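Local coordinates for protein peptide amidase (Stenotrophomonas maltophilia, PDB 1M22) that probably hydrolyses amide bonds as a peptide amidase of the amidase signature family, at residues D391-A403 and S435-L447. Residues are numbered along the deposited sequence; the frame is centred on the assembly and turned at random.
Sequences DARRLAGPEGIDA and SYSAAAVAGYPSL
The kinked helix 383-407 packs across the short helix 436-442 and the Schellman turn that closes it; the axes of segments 391-403 and 436-442 approach to 7.8 Å, their N-to-C directions 121° apart. Small residues line the crossing: A442 CB lies 3.6 Å from G397 CA, while V441 CG1, anti to its backbone N (chi1 177°), fits against A392 and A396. R393 bends at chi2 and chi3 so that its guanidinium meets the helix end side-on. R393 NE bonds V441 O at 2.8 Å in the carbonyl plane, on a lone pair, and R393 NH2 reaches the same oxygen at 3.1 Å from above that plane; NH2 also bonds S220 O. A442 O lies over one guanidinium face. Past G443, whose positive phi turns the chain, the Y444 ring receives A442 CB over the centre of one face and I401 CG2 at its edge. I401 CD1 packs against the A438-A439 backbone, 3.6 Å from A439 N. Y444 OH gives a very short bond, 2.5 Å, to D402 OD2; D402 OD1 is hydrogen-bonded to T466 OG1. Small-residue helix packing, flanked by the R393 and Y444 bonds, joins helix 383-407 of the amidase fold to a Schellman-capped helix leading into central-sheet strand 446-454.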
loop_
_atom_site.group_PDB
_atom_site.type_symbol
_atom_site.label_atom_id
_atom_site.label_comp_id
_atom_site.label_asym_id
_atom_site.label_seq_id
_atom_site.Cartn_x
_atom_site.Cartn_y
_atom_site.Cartn_z
ATOM N N ASP A 391 12.686 11.966 -17.986
ATOM C CA ASP A 391 13.569 10.816 -18.148
ATOM C C ASP A 391 13.145 9.607 -17.316
ATOM O O ASP A 391 13.125 8.482 -17.813
ATOM C CB ASP A 391 15.014 11.183 -17.793
ATOM C CG ASP A 391 15.645 12.118 -18.807
ATOM O OD1 ASP A 391 15.242 12.077 -19.987
ATOM O OD2 ASP A 391 16.557 12.881 -18.424
ATOM N N ALA A 392 12.817 9.838 -16.050
ATOM C CA ALA A 392 12.411 8.749 -15.168
ATOM C C ALA A 392 11.193 8.013 -15.719
ATOM O O ALA A 392 11.188 6.786 -15.815
ATOM C CB ALA A 392 12.112 9.291 -13.775
ATOM N N ARG A 393 10.169 8.776 -16.081
ATOM C CA ARG A 393 8.931 8.228 -16.625
ATOM C C ARG A 393 9.186 7.439 -17.913
ATOM O O ARG A 393 8.660 6.338 -18.099
ATOM C CB ARG A 393 7.952 9.387 -16.870
ATOM C CG ARG A 393 6.552 9.002 -17.307
ATOM C CD ARG A 393 6.034 7.795 -16.550
ATOM N NE ARG A 393 5.958 7.934 -15.099
ATOM C CZ ARG A 393 4.977 8.552 -14.449
ATOM N NH1 ARG A 393 3.975 9.109 -15.117
ATOM N NH2 ARG A 393 4.982 8.576 -13.124
ATOM N N ARG A 394 10.008 8.001 -18.791
ATOM C CA ARG A 394 10.342 7.365 -20.061
ATOM C C ARG A 394 11.132 6.067 -19.894
ATOM O O ARG A 394 10.809 5.051 -20.505
ATOM C CB ARG A 394 11.142 8.342 -20.928
ATOM C CG ARG A 394 11.682 7.748 -22.219
ATOM C CD ARG A 394 12.345 8.824 -23.077
ATOM N NE ARG A 394 13.439 9.499 -22.381
ATOM C CZ ARG A 394 14.625 8.953 -22.133
ATOM N NH1 ARG A 394 14.885 7.714 -22.527
ATOM N NH2 ARG A 394 15.553 9.647 -21.487
ATOM N N LEU A 395 12.166 6.107 -19.062
ATOM C CA LEU A 395 13.012 4.942 -18.836
ATOM C C LEU A 395 12.309 3.759 -18.182
ATOM O O LEU A 395 12.563 2.610 -18.538
ATOM C CB LEU A 395 14.226 5.332 -17.988
ATOM C CG LEU A 395 15.230 6.294 -18.631
ATOM C CD1 LEU A 395 16.232 6.752 -17.589
ATOM C CD2 LEU A 395 15.934 5.612 -19.796
ATOM N N ALA A 396 11.428 4.042 -17.228
ATOM C CA ALA A 396 10.713 2.991 -16.512
ATOM C C ALA A 396 9.476 2.476 -17.236
ATOM O O ALA A 396 9.138 1.297 -17.131
ATOM C CB ALA A 396 10.324 3.491 -15.124
ATOM N N GLY A 397 8.800 3.359 -17.964
ATOM C CA GLY A 397 7.589 2.962 -18.667
ATOM C C GLY A 397 7.787 2.572 -20.122
ATOM O O GLY A 397 8.087 1.415 -20.417
ATOM N N PRO A 398 7.627 3.522 -21.057
ATOM C CA PRO A 398 7.789 3.249 -22.489
ATOM C C PRO A 398 9.034 2.449 -22.871
ATOM O O PRO A 398 8.954 1.508 -23.659
ATOM C CB PRO A 398 7.791 4.648 -23.098
ATOM C CG PRO A 398 6.828 5.374 -22.226
ATOM C CD PRO A 398 7.244 4.928 -20.836
ATOM N N GLU A 399 10.180 2.820 -22.310
ATOM C CA GLU A 399 11.429 2.145 -22.624
ATOM C C GLU A 399 11.856 1.123 -21.574
ATOM O O GLU A 399 12.957 0.574 -21.638
ATOM C CB GLU A 399 12.526 3.192 -22.841
ATOM C CG GLU A 399 12.329 3.997 -24.124
ATOM C CD GLU A 399 13.211 5.230 -24.207
ATOM O OE1 GLU A 399 14.330 5.209 -23.657
ATOM O OE2 GLU A 399 12.785 6.218 -24.841
ATOM N N GLY A 400 10.967 0.863 -20.619
ATOM C CA GLY A 400 11.248 -0.099 -19.569
ATOM C C GLY A 400 10.225 -1.220 -19.581
ATOM O O GLY A 400 10.350 -2.180 -20.342
ATOM N N ILE A 401 9.202 -1.094 -18.742
ATOM C CA ILE A 401 8.156 -2.104 -18.671
ATOM C C ILE A 401 7.499 -2.349 -20.034
ATOM O O ILE A 401 7.323 -3.497 -20.446
ATOM C CB ILE A 401 7.067 -1.697 -17.648
ATOM C CG1 ILE A 401 7.617 -1.833 -16.223
ATOM C CG2 ILE A 401 5.813 -2.549 -17.840
ATOM C CD1 ILE A 401 6.719 -1.225 -15.153
ATOM N N ASP A 402 7.147 -1.278 -20.740
ATOM C CA ASP A 402 6.492 -1.443 -22.033
ATOM C C ASP A 402 7.388 -2.104 -23.073
ATOM O O ASP A 402 6.911 -2.870 -23.908
ATOM C CB ASP A 402 5.982 -0.101 -22.559
ATOM C CG ASP A 402 4.892 0.487 -21.686
ATOM O OD1 ASP A 402 4.073 -0.289 -21.145
ATOM O OD2 ASP A 402 4.848 1.725 -21.551
ATOM N N ALA A 403 8.683 -1.813 -23.026
ATOM C CA ALA A 403 9.610 -2.415 -23.976
ATOM C C ALA A 403 9.685 -3.923 -23.742
ATOM O O ALA A 403 9.716 -4.707 -24.689
ATOM C CB ALA A 403 10.994 -1.789 -23.833
ATOM N N SER A 435 12.485 -5.333 -8.535
ATOM C CA SER A 435 11.959 -4.777 -9.778
ATOM C C SER A 435 10.746 -3.857 -9.638
ATOM O O SER A 435 10.373 -3.186 -10.604
ATOM C CB SER A 435 11.591 -5.915 -10.735
ATOM O OG SER A 435 12.723 -6.700 -11.075
ATOM N N TYR A 436 10.133 -3.813 -8.456
ATOM C CA TYR A 436 8.940 -2.989 -8.257
ATOM C C TYR A 436 9.125 -1.492 -8.499
ATOM O O TYR A 436 8.150 -0.776 -8.727
ATOM C CB TYR A 436 8.353 -3.221 -6.857
ATOM C CG TYR A 436 9.290 -2.902 -5.716
ATOM C CD1 TYR A 436 9.606 -1.582 -5.391
ATOM C CD2 TYR A 436 9.871 -3.923 -4.965
ATOM C CE1 TYR A 436 10.482 -1.289 -4.347
ATOM C CE2 TYR A 436 10.747 -3.640 -3.921
ATOM C CZ TYR A 436 11.049 -2.323 -3.619
ATOM O OH TYR A 436 11.927 -2.042 -2.597
ATOM N N SER A 437 10.363 -1.015 -8.459
ATOM C CA SER A 437 10.613 0.401 -8.687
ATOM C C SER A 437 10.176 0.817 -10.089
ATOM O O SER A 437 9.758 1.954 -10.304
ATOM C CB SER A 437 12.098 0.719 -8.502
ATOM O OG SER A 437 12.354 2.097 -8.736
ATOM N N ALA A 438 10.272 -0.103 -11.044
ATOM C CA ALA A 438 9.882 0.198 -12.416
ATOM C C ALA A 438 8.420 0.633 -12.480
ATOM O O ALA A 438 8.089 1.636 -13.107
ATOM C CB ALA A 438 10.108 -1.017 -13.309
ATOM N N ALA A 439 7.540 -0.122 -11.830
ATOM C CA ALA A 439 6.126 0.227 -11.842
ATOM C C ALA A 439 5.879 1.540 -11.105
ATOM O O ALA A 439 5.094 2.377 -11.550
ATOM C CB ALA A 439 5.302 -0.895 -11.213
ATOM N N ALA A 440 6.551 1.723 -9.976
ATOM C CA ALA A 440 6.382 2.947 -9.205
ATOM C C ALA A 440 6.788 4.189 -10.000
ATOM O O ALA A 440 6.057 5.179 -10.040
ATOM C CB ALA A 440 7.191 2.863 -7.908
ATOM N N VAL A 441 7.950 4.128 -10.639
ATOM C CA VAL A 441 8.450 5.264 -11.404
ATOM C C VAL A 441 7.660 5.498 -12.693
ATOM O O VAL A 441 7.462 6.640 -13.110
ATOM C CB VAL A 441 9.954 5.073 -11.699
ATOM C CG1 VAL A 441 10.481 6.207 -12.567
ATOM C CG2 VAL A 441 10.719 5.021 -10.376
ATOM N N ALA A 442 7.192 4.423 -13.318
ATOM C CA ALA A 442 6.409 4.542 -14.545
ATOM C C ALA A 442 4.979 4.976 -14.244
ATOM O O ALA A 442 4.275 5.455 -15.131
ATOM C CB ALA A 442 6.387 3.208 -15.279
ATOM N N GLY A 443 4.558 4.812 -12.990
ATOM C CA GLY A 443 3.195 5.149 -12.609
ATOM C C GLY A 443 2.260 4.043 -13.074
ATOM O O GLY A 443 1.061 4.267 -13.263
ATOM N N TYR A 444 2.819 2.848 -13.253
ATOM C CA TYR A 444 2.075 1.676 -13.720
ATOM C C TYR A 444 1.640 0.788 -12.558
ATOM O O TYR A 444 2.223 0.833 -11.479
ATOM C CB TYR A 444 2.941 0.861 -14.681
ATOM C CG TYR A 444 3.203 1.506 -16.027
ATOM C CD1 TYR A 444 2.702 2.773 -16.343
ATOM C CD2 TYR A 444 3.956 0.840 -16.990
ATOM C CE1 TYR A 444 2.953 3.355 -17.596
ATOM C CE2 TYR A 444 4.211 1.411 -18.235
ATOM C CZ TYR A 444 3.707 2.663 -18.528
ATOM O OH TYR A 444 3.954 3.212 -19.767
ATOM N N PRO A 445 0.625 -0.059 -12.777
ATOM C CA PRO A 445 0.144 -0.939 -11.709
ATOM C C PRO A 445 1.037 -2.125 -11.357
ATOM O O PRO A 445 1.690 -2.720 -12.218
ATOM C CB PRO A 445 -1.222 -1.382 -12.226
ATOM C CG PRO A 445 -0.976 -1.494 -13.709
ATOM C CD PRO A 445 -0.174 -0.233 -14.008
ATOM N N SER A 446 1.060 -2.449 -10.069
ATOM C CA SER A 446 1.821 -3.581 -9.561
ATOM C C SER A 446 0.975 -4.236 -8.474
ATOM O O SER A 446 0.158 -3.575 -7.832
ATOM C CB SER A 446 3.182 -3.139 -9.017
ATOM O OG SER A 446 3.055 -2.227 -7.948
ATOM N N LEU A 447 1.172 -5.533 -8.271
ATOM C CA LEU A 447 0.374 -6.282 -7.311
ATOM C C LEU A 447 1.181 -7.462 -6.797
ATOM O O LEU A 447 1.705 -8.249 -7.589
ATOM C CB LEU A 447 -0.887 -6.780 -8.030
ATOM C CG LEU A 447 -2.107 -7.374 -7.322
ATOM C CD1 LEU A 447 -3.207 -7.618 -8.352
ATOM C CD2 LEU A 447 -1.736 -8.668 -6.626
#